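Long-range contact in signal peptidase I (Enterococcus faecalis, PDB 4ME8), which probably cleaves the hydrophobic N-terminal signal or leader sequences from secreted proteins, as a serine endopeptidase of the S26 family: residues I32-R43 with F126-V137. Residues are numbered along the deposited sequence; the frame is centred on the assembly and turned at random.
Sequences IIAFPSPRNGQR and FGFVKQASVEGV
Phe35 packs into the buried middle of this contact, where Val129 lays both methyls against one face of its ring: CG1 sits over that face, 4.0 Å from the ring centroid, while CG2 comes within 3.7 Å of Phe35 CE2. The side chain of Phe126 points back against that of Phe35 and sets its CZ at the edge of the Phe35 ring, 4.0 Å from Phe35 CE2. One face of the Phe126 ring is taken by Pro38, whose CD stands almost exactly over the ring centre at 3.7 Å. With chi1 at 55°, Phe35 holds CG between its backbone N and carbonyl carbon, which turns the ring in among these apolar groups and next to Lys46, the predicted catalytic lysine. Strand 32-36 pairs antiparallel with 136-137, an outer strand of the sheet, and a classic beta bulge sets both Glu135 and Gly136 against Ala34. Ala34 N donates to Gly136 O (3.0 Å, 164°), and Ala34 O accepts from Glu135 N at 2.8 Å. The solvent side is looser. There the extended Arg43 reaches Glu135 through a long salt bridge, NE to OE1 3.4 Å, with guanidinium and carboxylate planes 57° apart. At the far end Phe126 CB lies over one face of the Arg39 guanidinium, whose charge is paired with Asp121.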
ATOM      1  N   ILE A  32      -7.644   6.080   3.322  1.00 43.17           N
ATOM      2  CA  ILE A  32      -8.281   5.002   2.579  1.00 43.24           C
ATOM      3  C   ILE A  32      -8.883   5.613   1.323  1.00 42.96           C
ATOM      4  O   ILE A  32      -9.560   6.638   1.389  1.00 42.81           O
ATOM      5  CB  ILE A  32      -9.340   4.272   3.433  1.00 44.74           C
ATOM      6  CG1 ILE A  32      -8.620   3.387   4.445  1.00 44.40           C
ATOM      7  CG2 ILE A  32     -10.253   3.406   2.571  1.00 45.82           C
ATOM      8  CD1 ILE A  32      -9.484   2.972   5.604  1.00 47.86           C
ATOM      9  N   ILE A  33      -8.605   4.988   0.182  1.00 41.96           N
ATOM     10  CA  ILE A  33      -9.037   5.527  -1.099  1.00 43.56           C
ATOM     11  C   ILE A  33      -9.748   4.493  -1.956  1.00 45.36           C
ATOM     12  O   ILE A  33      -9.361   3.322  -1.987  1.00 44.92           O
ATOM     13  CB  ILE A  33      -7.855   6.139  -1.881  1.00 43.03           C
ATOM     14  CG1 ILE A  33      -6.685   5.157  -2.003  1.00 40.94           C
ATOM     15  CG2 ILE A  33      -7.370   7.407  -1.191  1.00 43.18           C
ATOM     16  CD1 ILE A  33      -5.608   5.650  -2.943  1.00 40.96           C
ATOM     17  N   ALA A  34     -10.786   4.939  -2.658  1.00 48.36           N
ATOM     18  CA  ALA A  34     -11.534   4.078  -3.561  1.00 50.73           C
ATOM     19  C   ALA A  34     -11.159   4.372  -5.012  1.00 52.22           C
ATOM     20  O   ALA A  34     -11.001   5.534  -5.395  1.00 53.52           O
ATOM     21  CB  ALA A  34     -13.020   4.263  -3.348  1.00 53.88           C
ATOM     22  N   PHE A  35     -11.028   3.307  -5.804  1.00 52.14           N
ATOM     23  CA  PHE A  35     -10.546   3.378  -7.190  1.00 53.54           C
ATOM     24  C   PHE A  35     -10.853   2.075  -7.940  1.00 54.75           C
ATOM     25  O   PHE A  35     -10.990   1.026  -7.311  1.00 53.20           O
ATOM     26  CB  PHE A  35      -9.037   3.607  -7.206  1.00 50.65           C
ATOM     27  CG  PHE A  35      -8.266   2.580  -6.422  1.00 47.33           C
ATOM     28  CD1 PHE A  35      -8.011   2.769  -5.076  1.00 44.44           C
ATOM     29  CD2 PHE A  35      -7.806   1.420  -7.031  1.00 47.34           C
ATOM     30  CE1 PHE A  35      -7.319   1.825  -4.352  1.00 42.45           C
ATOM     31  CE2 PHE A  35      -7.112   0.473  -6.310  1.00 44.87           C
ATOM     32  CZ  PHE A  35      -6.867   0.674  -4.970  1.00 42.33           C
ATOM     33  N   PRO A  36     -10.941   2.129  -9.283  1.00 58.58           N
ATOM     34  CA  PRO A  36     -11.105   0.882 -10.019  1.00 60.76           C
ATOM     35  C   PRO A  36      -9.823   0.059  -9.960  1.00 59.27           C
ATOM     36  O   PRO A  36      -8.734   0.603 -10.178  1.00 58.25           O
ATOM     37  CB  PRO A  36     -11.389   1.344 -11.458  1.00 65.14           C
ATOM     38  CG  PRO A  36     -11.621   2.812 -11.390  1.00 66.21           C
ATOM     39  CD  PRO A  36     -10.870   3.284 -10.191  1.00 61.65           C
ATOM     40  N   SER A  37      -9.949  -1.230  -9.650  1.00 60.29           N
ATOM     41  CA  SER A  37      -8.781  -2.113  -9.558  1.00 60.88           C
ATOM     42  C   SER A  37      -8.008  -2.136 -10.875  1.00 61.91           C
ATOM     43  O   SER A  37      -8.608  -2.280 -11.927  1.00 65.04           O
ATOM     44  CB  SER A  37      -9.175  -3.544  -9.189  1.00 62.51           C
ATOM     45  OG  SER A  37      -8.047  -4.413  -9.316  1.00 64.25           O
ATOM     46  N   PRO A  38      -6.673  -1.977 -10.812  1.00 60.97           N
ATOM     47  CA  PRO A  38      -5.823  -2.095 -12.001  1.00 63.45           C
ATOM     48  C   PRO A  38      -5.906  -3.460 -12.664  1.00 66.38           C
ATOM     49  O   PRO A  38      -5.604  -3.581 -13.852  1.00 70.37           O
ATOM     50  CB  PRO A  38      -4.415  -1.866 -11.452  1.00 60.65           C
ATOM     51  CG  PRO A  38      -4.613  -1.026 -10.246  1.00 57.82           C
ATOM     52  CD  PRO A  38      -5.924  -1.451  -9.654  1.00 57.38           C
ATOM     53  N   ARG A  39      -6.306  -4.473 -11.899  1.00 65.51           N
ATOM     54  CA  ARG A  39      -6.497  -5.811 -12.441  1.00 69.15           C
ATOM     55  C   ARG A  39      -7.726  -5.898 -13.338  1.00 72.66           C
ATOM     56  O   ARG A  39      -7.602  -6.177 -14.525  1.00 76.47           O
ATOM     57  CB  ARG A  39      -6.591  -6.855 -11.321  1.00 67.00           C
ATOM     58  CG  ARG A  39      -6.189  -8.241 -11.803  1.00 69.83           C
ATOM     59  CD  ARG A  39      -6.122  -9.258 -10.679  1.00 67.84           C
ATOM     60  NE  ARG A  39      -5.023  -9.029  -9.736  1.00 63.83           N
ATOM     61  CZ  ARG A  39      -3.742  -9.323  -9.967  1.00 65.68           C
ATOM     62  NH1 ARG A  39      -3.348  -9.822 -11.131  1.00 68.01           N
ATOM     63  NH2 ARG A  39      -2.835  -9.092  -9.027  1.00 65.00           N
ATOM     64  N   ASN A  40      -8.903  -5.645 -12.775  1.00 72.76           N
ATOM     65  CA  ASN A  40     -10.162  -5.925 -13.475  1.00 78.00           C
ATOM     66  C   ASN A  40     -11.166  -4.764 -13.536  1.00 77.97           C
ATOM     67  O   ASN A  40     -12.294  -4.948 -14.006  1.00 80.89           O
ATOM     68  CB  ASN A  40     -10.828  -7.142 -12.831  1.00 80.25           C
ATOM     69  CG  ASN A  40     -11.139  -6.929 -11.356  1.00 79.83           C
ATOM     70  OD1 ASN A  40     -10.647  -5.991 -10.724  1.00 75.77           O
ATOM     71  ND2 ASN A  40     -11.961  -7.808 -10.801  1.00 85.17           N
ATOM     72  N   GLY A  41     -10.769  -3.583 -13.072  1.00 74.29           N
ATOM     73  CA  GLY A  41     -11.657  -2.414 -13.065  1.00 76.48           C
ATOM     74  C   GLY A  41     -12.759  -2.400 -12.003  1.00 75.44           C
ATOM     75  O   GLY A  41     -13.617  -1.516 -12.019  1.00 75.50           O
ATOM     76  N   GLN A  42     -12.743  -3.364 -11.080  1.00 74.42           N
ATOM     77  CA  GLN A  42     -13.763  -3.444 -10.024  1.00 74.51           C
ATOM     78  C   GLN A  42     -13.457  -2.431  -8.944  1.00 67.81           C
ATOM     79  O   GLN A  42     -12.327  -2.349  -8.476  1.00 61.69           O
ATOM     80  CB  GLN A  42     -13.800  -4.838  -9.390  1.00 78.02           C
ATOM     81  CG  GLN A  42     -14.289  -5.934 -10.322  1.00 87.92           C
ATOM     82  CD  GLN A  42     -15.764  -5.820 -10.654  1.00 95.81           C
ATOM     83  OE1 GLN A  42     -16.575  -5.440  -9.804  1.00101.83           O
ATOM     84  NE2 GLN A  42     -16.122  -6.156 -11.895  1.00100.86           N
ATOM     85  N   ARG A  43     -14.462  -1.665  -8.535  1.00 69.00           N
ATOM     86  CA  ARG A  43     -14.251  -0.689  -7.481  1.00 66.24           C
ATOM     87  C   ARG A  43     -13.743  -1.417  -6.228  1.00 60.73           C
ATOM     88  O   ARG A  43     -14.264  -2.456  -5.838  1.00 59.27           O
ATOM     89  CB  ARG A  43     -15.518   0.119  -7.179  1.00 70.37           C
ATOM     90  CG  ARG A  43     -15.190   1.540  -6.750  1.00 74.17           C
ATOM     91  CD  ARG A  43     -16.248   2.221  -5.891  1.00 79.81           C
ATOM     92  NE  ARG A  43     -15.849   3.610  -5.653  1.00 84.98           N
ATOM     93  CZ  ARG A  43     -16.315   4.412  -4.692  1.00 90.70           C
ATOM     94  NH1 ARG A  43     -17.222   4.001  -3.806  1.00 92.80           N
ATOM     95  NH2 ARG A  43     -15.844   5.652  -4.616  1.00 92.60           N
ATOM     96  N   PHE A 126      -1.063  -6.166  -8.035  1.00 55.33           N
ATOM     97  CA  PHE A 126      -1.543  -5.472  -9.251  1.00 55.83           C
ATOM     98  C   PHE A 126      -0.771  -4.191  -9.635  1.00 55.22           C
ATOM     99  O   PHE A 126      -1.133  -3.511 -10.602  1.00 57.03           O
ATOM    100  CB  PHE A 126      -3.076  -5.249  -9.249  1.00 55.01           C
ATOM    101  CG  PHE A 126      -3.615  -4.345  -8.155  1.00 51.79           C
ATOM    102  CD1 PHE A 126      -2.963  -3.181  -7.763  1.00 49.61           C
ATOM    103  CD2 PHE A 126      -4.842  -4.632  -7.576  1.00 51.11           C
ATOM    104  CE1 PHE A 126      -3.490  -2.361  -6.786  1.00 46.91           C
ATOM    105  CE2 PHE A 126      -5.385  -3.811  -6.599  1.00 49.22           C
ATOM    106  CZ  PHE A 126      -4.710  -2.669  -6.205  1.00 47.57           C
ATOM    107  N   GLY A 127       0.291  -3.870  -8.899  1.00 52.87           N
ATOM    108  CA  GLY A 127       1.162  -2.758  -9.274  1.00 52.50           C
ATOM    109  C   GLY A 127       0.595  -1.418  -8.857  1.00 49.82           C
ATOM    110  O   GLY A 127      -0.330  -1.356  -8.059  1.00 48.57           O
ATOM    111  N   PHE A 128       1.142  -0.340  -9.410  1.00 50.24           N
ATOM    112  CA  PHE A 128       0.774   1.012  -8.990  1.00 48.77           C
ATOM    113  C   PHE A 128      -0.628   1.410  -9.458  1.00 49.83           C
ATOM    114  O   PHE A 128      -1.116   0.921 -10.478  1.00 51.44           O
ATOM    115  CB  PHE A 128       1.798   2.044  -9.490  1.00 50.32           C
ATOM    116  CG  PHE A 128       3.199   1.812  -8.985  1.00 50.07           C
ATOM    117  CD1 PHE A 128       3.519   2.017  -7.642  1.00 46.75           C
ATOM    118  CD2 PHE A 128       4.212   1.393  -9.856  1.00 52.99           C
ATOM    119  CE1 PHE A 128       4.813   1.809  -7.180  1.00 46.39           C
ATOM    120  CE2 PHE A 128       5.504   1.179  -9.393  1.00 52.59           C
ATOM    121  CZ  PHE A 128       5.801   1.387  -8.053  1.00 49.56           C
ATOM    122  N   VAL A 129      -1.257   2.315  -8.702  1.00 48.42           N
ATOM    123  CA  VAL A 129      -2.590   2.824  -9.024  1.00 50.06           C
ATOM    124  C   VAL A 129      -2.495   4.244  -9.588  1.00 52.63           C
ATOM    125  O   VAL A 129      -1.819   5.092  -9.013  1.00 51.42           O
ATOM    126  CB  VAL A 129      -3.485   2.839  -7.759  1.00 47.54           C
ATOM    127  CG1 VAL A 129      -4.850   3.461  -8.058  1.00 48.70           C
ATOM    128  CG2 VAL A 129      -3.620   1.425  -7.200  1.00 46.03           C
ATOM    129  N   LYS A 130      -3.168   4.513 -10.702  1.00 57.04           N
ATOM    130  CA  LYS A 130      -3.177   5.874 -11.256  1.00 61.10           C
ATOM    131  C   LYS A 130      -3.964   6.802 -10.336  1.00 59.68           C
ATOM    132  O   LYS A 130      -5.115   6.518 -10.013  1.00 59.62           O
ATOM    133  CB  LYS A 130      -3.740   5.909 -12.692  1.00 67.05           C
ATOM    134  CG  LYS A 130      -2.767   5.347 -13.722  1.00 70.44           C
ATOM    135  CD  LYS A 130      -3.058   5.737 -15.166  1.00 77.97           C
ATOM    136  CE  LYS A 130      -1.757   5.714 -15.972  1.00 81.13           C
ATOM    137  NZ  LYS A 130      -1.940   5.614 -17.446  1.00 88.56           N
ATOM    138  N   GLN A 131      -3.321   7.887  -9.898  1.00 59.06           N
ATOM    139  CA  GLN A 131      -3.977   8.938  -9.106  1.00 58.80           C
ATOM    140  C   GLN A 131      -5.299   9.385  -9.728  1.00 61.84           C
ATOM    141  O   GLN A 131      -6.316   9.453  -9.040  1.00 60.93           O
ATOM    142  CB  GLN A 131      -3.072  10.169  -8.973  1.00 60.29           C
ATOM    143  CG  GLN A 131      -1.854   9.987  -8.085  1.00 56.77           C
ATOM    144  CD  GLN A 131      -1.149  11.299  -7.748  1.00 58.63           C
ATOM    145  OE1 GLN A 131      -1.609  12.382  -8.081  1.00 60.28           O
ATOM    146  NE2 GLN A 131      -0.021  11.193  -7.072  1.00 59.74           N
ATOM    147  N   ALA A 132      -5.272   9.671 -11.029  1.00 65.92           N
ATOM    148  CA  ALA A 132      -6.445  10.150 -11.757  1.00 70.51           C
ATOM    149  C   ALA A 132      -7.667   9.221 -11.667  1.00 70.86           C
ATOM    150  O   ALA A 132      -8.800   9.676 -11.836  1.00 74.71           O
ATOM    151  CB  ALA A 132      -6.084  10.389 -13.209  1.00 75.72           C
ATOM    152  N   SER A 133      -7.449   7.933 -11.409  1.00 67.84           N
ATOM    153  CA  SER A 133      -8.555   6.968 -11.301  1.00 68.48           C
ATOM    154  C   SER A 133      -9.168   6.878  -9.878  1.00 65.18           C
ATOM    155  O   SER A 133     -10.172   6.189  -9.672  1.00 64.68           O
ATOM    156  CB  SER A 133      -8.103   5.578 -11.790  1.00 67.43           C
ATOM    157  OG  SER A 133      -7.109   5.014 -10.943  1.00 62.92           O
ATOM    158  N   VAL A 134      -8.584   7.579  -8.907  1.00 62.12           N
ATOM    159  CA  VAL A 134      -9.103   7.569  -7.540  1.00 59.68           C
ATOM    160  C   VAL A 134     -10.379   8.407  -7.461  1.00 64.28           C
ATOM    161  O   VAL A 134     -10.356   9.597  -7.767  1.00 69.13           O
ATOM    162  CB  VAL A 134      -8.046   8.087  -6.542  1.00 56.27           C
ATOM    163  CG1 VAL A 134      -8.619   8.194  -5.133  1.00 54.13           C
ATOM    164  CG2 VAL A 134      -6.829   7.174  -6.557  1.00 53.12           C
ATOM    165  N   GLU A 135     -11.486   7.783  -7.053  1.00 65.21           N
ATOM    166  CA  GLU A 135     -12.795   8.469  -6.995  1.00 70.28           C
ATOM    167  C   GLU A 135     -13.113   9.097  -5.632  1.00 67.34           C
ATOM    168  O   GLU A 135     -14.035   9.902  -5.522  1.00 69.88           O
ATOM    169  CB  GLU A 135     -13.963   7.573  -7.462  1.00 76.12           C
ATOM    170  CG  GLU A 135     -13.677   6.081  -7.614  1.00 78.15           C
ATOM    171  CD  GLU A 135     -14.774   5.334  -8.362  1.00 85.44           C
ATOM    172  OE1 GLU A 135     -15.953   5.774  -8.314  1.00 88.78           O
ATOM    173  OE2 GLU A 135     -14.447   4.301  -9.003  1.00 89.27           O
ATOM    174  N   GLY A 136     -12.355   8.748  -4.598  1.00 62.33           N
ATOM    175  CA  GLY A 136     -12.513   9.430  -3.322  1.00 60.70           C
ATOM    176  C   GLY A 136     -11.599   8.975  -2.206  1.00 54.93           C
ATOM    177  O   GLY A 136     -11.064   7.876  -2.242  1.00 51.17           O
ATOM    178  N   VAL A 137     -11.417   9.856  -1.227  1.00 54.42           N
ATOM    179  CA  VAL A 137     -10.898   9.494   0.085  1.00 51.46           C
ATOM    180  C   VAL A 137     -12.096   9.080   0.942  1.00 53.73           C
ATOM    181  O   VAL A 137     -13.133   9.762   0.938  1.00 56.29           O
ATOM    182  CB  VAL A 137     -10.177  10.687   0.751  1.00 51.47           C
ATOM    183  CG1 VAL A 137      -9.760  10.340   2.181  1.00 49.62           C
ATOM    184  CG2 VAL A 137      -8.978  11.112  -0.093  1.00 50.17           C
TER